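Lipocalin (Argas monolakensis, PDB 3BRN) is a soft-tick lipocalin that binds serotonin inside its beta barrel and probably serves as a biogenic amine-binding protein. Local coordinates at residues Y16-N20 against P46-E52; N24-L29 against C40-V45. One frame throughout, in Å; residues are numbered along the deposited sequence.

Interaction 1 of 2, residues Y16-N20 against P46-E52; sequences YKSVN and PQNTLSE. With SRO (serotonin), chain C.
The last turn of helix 15-20 lies against the loop 46-52, where Y16 and L50 are the closest backbone pair, 5.7 Å between their CA atoms. The carboxamide of N20 grips the backbone of L50 at two points. L50 N donates to N20 OD1 over 3.1 Å, in the carbonyl plane on a lone pair and nearly straight at 171°. N20 ND2 donates to L50 O at 2.9 Å, with the acceptor close to the amide plane; the two bonds together fix the rotation of the amide. Y16 has CG between its backbone N and carbonyl carbon (chi1 81°), which lays the ring along the loop: E52 N sits over one face, offset toward the rim, and K17 CG over the opposite face. E52 OE1 comes to 3.4 Å from Y16 CD1, and the carboxylate plane stands 72° from the ring. A water links E52 OE1 to Y16 N, while E52 OE2 is held by G79 N. Nearer the barrel, V19 CG1 packs on P46 CD (3.6 Å) and on L50 CD1, and V77 of strand 67-78 touches V19 and L50. On the helix's ligand side, S18 O accepts a bond from serotonin NZ at 2.8 Å and V19 CG1 nears its hydroxyl, so the helix lines the pocket. This is the lipocalin arrangement of a short N-terminal helix packed across one end to close the barrel.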
# COMPACT_ATOMS: atom_id res chain seq x y z
N TYR A 16 5.99 5.36 9.32
CA TYR A 16 5.51 6.72 9.09
C TYR A 16 6.02 7.29 7.75
O TYR A 16 5.26 7.91 7.02
CB TYR A 16 5.81 7.66 10.27
CG TYR A 16 7.21 8.20 10.30
CD1 TYR A 16 8.22 7.51 10.97
CD2 TYR A 16 7.50 9.46 9.79
CE1 TYR A 16 9.48 8.03 11.06
CE2 TYR A 16 8.77 9.98 9.87
CZ TYR A 16 9.76 9.26 10.50
OH TYR A 16 11.04 9.74 10.55
N LYS A 17 7.26 6.98 7.38
CA LYS A 17 7.79 7.40 6.08
C LYS A 17 7.11 6.70 4.91
O LYS A 17 6.90 7.30 3.86
CB LYS A 17 9.30 7.20 6.01
CG LYS A 17 10.10 8.26 6.75
CD LYS A 17 11.37 7.69 7.32
CE LYS A 17 12.31 8.78 7.78
NZ LYS A 17 13.21 9.21 6.67
N SER A 18 6.80 5.42 5.06
CA SER A 18 6.05 4.72 4.04
C SER A 18 4.64 5.33 3.86
O SER A 18 4.18 5.55 2.74
CB SER A 18 5.93 3.22 4.41
OG SER A 18 5.05 2.58 3.50
N VAL A 19 3.94 5.53 4.96
CA VAL A 19 2.57 6.03 4.93
C VAL A 19 2.50 7.48 4.42
O VAL A 19 1.57 7.85 3.71
CB VAL A 19 1.91 5.92 6.32
CG1 VAL A 19 0.55 6.63 6.34
CG2 VAL A 19 1.81 4.46 6.75
N ASN A 20 3.47 8.31 4.74
CA ASN A 20 3.54 9.62 4.13
C ASN A 20 3.94 9.62 2.69
O ASN A 20 3.51 10.43 1.95
CB ASN A 20 4.53 10.48 4.88
CG ASN A 20 4.06 10.88 6.21
OD1 ASN A 20 2.91 11.03 6.46
ND2 ASN A 20 4.99 11.09 7.07
N PRO A 46 -2.24 10.37 4.44
CA PRO A 46 -3.04 11.14 5.40
C PRO A 46 -2.93 12.63 5.11
O PRO A 46 -1.97 13.07 4.47
CB PRO A 46 -2.39 10.81 6.74
CG PRO A 46 -1.72 9.50 6.52
CD PRO A 46 -1.22 9.56 5.12
N GLN A 47 -3.93 13.39 5.52
CA GLN A 47 -3.98 14.80 5.16
C GLN A 47 -2.87 15.62 5.83
O GLN A 47 -2.42 16.64 5.31
CB GLN A 47 -5.36 15.38 5.46
CG GLN A 47 -5.71 16.58 4.60
CD GLN A 47 -7.19 16.71 4.35
OE1 GLN A 47 -8.01 16.37 5.21
NE2 GLN A 47 -7.55 17.17 3.16
N ASN A 48 -2.38 15.10 6.95
CA ASN A 48 -1.29 15.75 7.68
C ASN A 48 -0.11 14.81 7.91
O ASN A 48 -0.29 13.59 8.01
CB ASN A 48 -1.81 16.30 9.00
CG ASN A 48 -2.79 15.37 9.67
OD1 ASN A 48 -3.33 14.46 9.04
ND2 ASN A 48 -3.04 15.60 10.96
N THR A 49 1.09 15.37 7.92
CA THR A 49 2.30 14.58 8.07
C THR A 49 2.33 13.76 9.36
O THR A 49 1.91 14.23 10.42
CB THR A 49 3.56 15.45 7.93
OG1 THR A 49 3.61 15.99 6.60
CG2 THR A 49 4.81 14.62 8.15
N LEU A 50 2.59 12.47 9.20
CA LEU A 50 2.78 11.56 10.33
C LEU A 50 4.23 11.59 10.76
O LEU A 50 5.14 11.71 9.93
CB LEU A 50 2.44 10.13 9.92
CG LEU A 50 1.03 9.60 10.18
CD1 LEU A 50 0.92 8.16 9.65
CD2 LEU A 50 0.74 9.67 11.67
N SER A 51 4.45 11.52 12.07
CA SER A 51 5.77 11.30 12.64
C SER A 51 5.64 10.02 13.44
O SER A 51 4.56 9.48 13.55
CB SER A 51 6.18 12.47 13.54
OG SER A 51 5.18 12.73 14.51
N GLU A 52 6.75 9.53 13.98
CA GLU A 52 6.79 8.23 14.65
C GLU A 52 5.80 8.10 15.81
O GLU A 52 5.75 8.96 16.69
CB GLU A 52 8.21 7.94 15.15
CG GLU A 52 8.36 6.64 15.91
CD GLU A 52 8.25 5.43 15.00
OE1 GLU A 52 8.20 5.64 13.77
OE2 GLU A 52 8.20 4.30 15.51
OH SRO C . -2.51 4.41 5.46
CZ3 SRO C . -2.17 3.15 5.03
CH2 SRO C . -2.76 2.07 5.68
CZ2 SRO C . -2.55 0.77 5.22
CE2 SRO C . -1.69 0.62 4.14
NE1 SRO C . -1.20 -0.46 3.47
CD1 SRO C . -0.39 -0.03 2.47
CG SRO C . -0.33 1.37 2.52
CD2 SRO C . -1.13 1.75 3.59
CE3 SRO C . -1.37 2.97 4.02
CB SRO C . 0.50 2.25 1.61
CA SRO C . 1.62 2.94 2.41
NZ SRO C . 2.29 3.91 1.54
O HOH W 1 7.15 4.12 11.86

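Interaction 2 of 2, residues N24-L29 against C40-V45; sequences NGGYYL and CAYVLV. With SRO (serotonin), chain C.
The Y27 ring carries the amine of serotonin on one face: NZ lies 3.4 Å above the ring plane, over its centre, and V45 CG1 meets the ring at its edge, 4.1 Å from Y27 CE2. The ring of H120 meets that of Y27 edge-to-face. The Y42 ring has C40 O and L44 CG at its edge, in plane. Y28 turns the edge of its ring toward C40 O, and its CD2 lies 4.2 Å from Y42 CB; W149 meets the same ring with planes about 55° apart. Y27 and Y28 belong to strand 26-29, Y42 to strand 42-44, which run antiparallel (169°). Y27 and V43 form the hydrogen-bonded pair, Y27 N to V43 O at 2.9 Å and V43 N to Y27 O at 3.0 Å. G26 with L44 and Y28 with Y42 are non-hydrogen-bonded pairs, and the ladder is extended by V45 N to G25 O and L29 N to A41 O. At G26 the strands come within 4.0 Å between the CA atoms of G26 and L44, where V43 O and L44 CD2 occupy the place a side chain on G26 would need. Y27 and V43 face the pocket. With chi1 -68° (measured to CG1), V43 sets CG2 between backbone N and carbonyl carbon, where it reaches serotonin CE3 at 3.7 Å. Y28 and Y42 lie on the other face, their hydroxyls hydrogen-bonded to P154 O and I69 O respectively, and C40 is joined to C153 by a disulfide. Poised over the Y27 ring, the amine, if protonated as expected, would gain a cation-pi interaction, while V43 packs on the indole; the strand pair thus offers an aromatic face that would suit a cation and an apolar wall for the ligand ring.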
# COMPACT_ATOMS: atom_id res chain seq x y z
N ASN A 24 2.12 13.43 -1.05
CA ASN A 24 0.95 13.80 -1.84
C ASN A 24 0.32 12.54 -2.44
O ASN A 24 0.91 11.46 -2.37
CB ASN A 24 1.35 14.76 -2.97
CG ASN A 24 2.19 14.10 -4.05
OD1 ASN A 24 1.67 13.42 -4.93
ND2 ASN A 24 3.49 14.36 -4.03
N GLY A 25 -0.91 12.68 -2.95
CA GLY A 25 -1.59 11.60 -3.66
C GLY A 25 -1.96 10.39 -2.82
O GLY A 25 -2.49 10.52 -1.70
N GLY A 26 -1.74 9.21 -3.40
CA GLY A 26 -2.10 7.96 -2.75
C GLY A 26 -1.51 6.75 -3.44
O GLY A 26 -0.72 6.89 -4.36
N TYR A 27 -1.89 5.57 -2.94
CA TYR A 27 -1.32 4.30 -3.38
C TYR A 27 -2.42 3.31 -3.78
O TYR A 27 -3.40 3.13 -3.04
CB TYR A 27 -0.46 3.68 -2.25
CG TYR A 27 0.87 4.37 -2.03
CD1 TYR A 27 2.05 3.81 -2.48
CD2 TYR A 27 0.94 5.54 -1.29
CE1 TYR A 27 3.28 4.45 -2.28
CE2 TYR A 27 2.14 6.17 -1.07
CZ TYR A 27 3.30 5.62 -1.54
OH TYR A 27 4.47 6.30 -1.36
N TYR A 28 -2.27 2.70 -4.95
CA TYR A 28 -3.14 1.62 -5.37
C TYR A 28 -2.55 0.32 -4.87
O TYR A 28 -1.34 0.16 -4.95
CB TYR A 28 -3.19 1.52 -6.88
CG TYR A 28 -3.98 2.61 -7.56
CD1 TYR A 28 -3.34 3.72 -8.08
CD2 TYR A 28 -5.36 2.52 -7.69
CE1 TYR A 28 -4.04 4.66 -8.80
CE2 TYR A 28 -6.08 3.51 -8.35
CZ TYR A 28 -5.40 4.57 -8.90
OH TYR A 28 -6.08 5.54 -9.61
N LEU A 29 -3.41 -0.64 -4.55
CA LEU A 29 -2.91 -1.99 -4.27
C LEU A 29 -2.74 -2.62 -5.65
O LEU A 29 -3.71 -2.79 -6.36
CB LEU A 29 -3.91 -2.80 -3.44
CG LEU A 29 -3.59 -4.30 -3.25
CD1 LEU A 29 -2.24 -4.43 -2.59
CD2 LEU A 29 -4.66 -4.89 -2.33
N CYS A 40 -9.23 -2.07 -7.83
CA CYS A 40 -8.87 -0.66 -7.66
C CYS A 40 -8.82 -0.19 -6.21
O CYS A 40 -9.05 0.99 -5.93
CB CYS A 40 -9.79 0.26 -8.48
SG CYS A 40 -10.09 -0.26 -10.19
N ALA A 41 -8.47 -1.10 -5.31
CA ALA A 41 -8.34 -0.78 -3.89
C ALA A 41 -7.20 0.22 -3.71
O ALA A 41 -6.19 0.14 -4.39
CB ALA A 41 -8.09 -2.06 -3.07
N TYR A 42 -7.41 1.23 -2.87
CA TYR A 42 -6.39 2.27 -2.70
C TYR A 42 -6.49 2.92 -1.32
O TYR A 42 -7.44 2.70 -0.58
CB TYR A 42 -6.57 3.37 -3.75
CG TYR A 42 -7.74 4.30 -3.44
CD1 TYR A 42 -9.04 3.97 -3.84
CD2 TYR A 42 -7.56 5.47 -2.70
CE1 TYR A 42 -10.12 4.77 -3.51
CE2 TYR A 42 -8.65 6.29 -2.36
CZ TYR A 42 -9.93 5.91 -2.74
OH TYR A 42 -11.03 6.69 -2.44
N VAL A 43 -5.41 3.57 -0.92
CA VAL A 43 -5.39 4.42 0.26
C VAL A 43 -4.90 5.77 -0.22
O VAL A 43 -4.21 5.85 -1.23
CB VAL A 43 -4.41 3.89 1.35
CG1 VAL A 43 -4.90 2.59 1.94
CG2 VAL A 43 -2.97 3.77 0.80
N LEU A 44 -5.32 6.83 0.47
CA LEU A 44 -4.75 8.15 0.25
C LEU A 44 -3.77 8.42 1.39
O LEU A 44 -4.03 8.02 2.53
CB LEU A 44 -5.85 9.23 0.28
CG LEU A 44 -6.83 9.30 -0.90
CD1 LEU A 44 -7.71 10.56 -0.79
CD2 LEU A 44 -6.08 9.32 -2.21
N VAL A 45 -2.66 9.10 1.09
CA VAL A 45 -1.75 9.53 2.16
C VAL A 45 -2.49 10.49 3.12
O VAL A 45 -3.42 11.18 2.70
CB VAL A 45 -0.45 10.18 1.60
CG1 VAL A 45 0.12 9.35 0.46
CG2 VAL A 45 -0.70 11.64 1.17
OH SRO C . -2.51 4.41 5.46
CZ3 SRO C . -2.17 3.15 5.03
CH2 SRO C . -2.76 2.07 5.68
CZ2 SRO C . -2.55 0.77 5.22
CE2 SRO C . -1.69 0.62 4.14
NE1 SRO C . -1.20 -0.46 3.47
CD1 SRO C . -0.39 -0.03 2.47
CG SRO C . -0.33 1.37 2.52
CD2 SRO C . -1.13 1.75 3.59
CE3 SRO C . -1.37 2.97 4.02
CB SRO C . 0.50 2.25 1.61
CA SRO C . 1.62 2.94 2.41
NZ SRO C . 2.29 3.91 1.54

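The two contacts border the same serotonin pocket, their centres about 13 Å apart. Helix 15-20 is followed, after a short link, by strand 26-32, and strand 42-44 runs on into the loop 46-52, so interaction 2 is nested within the chain segment closed by interaction 1. They touch through V45, whose CB lies 3.7 Å from V19 O and whose CG1 lies 3.9 Å from N20 O. Interaction 1 supplies a carbonyl acceptor to the amine, interaction 2 the aromatic face over which it lies, the Y27 ring, and an aliphatic side chain against the indole; D106 OD2 adds a further hydrogen bond to the ligand. Amine recognition is thus shared between helix and barrel.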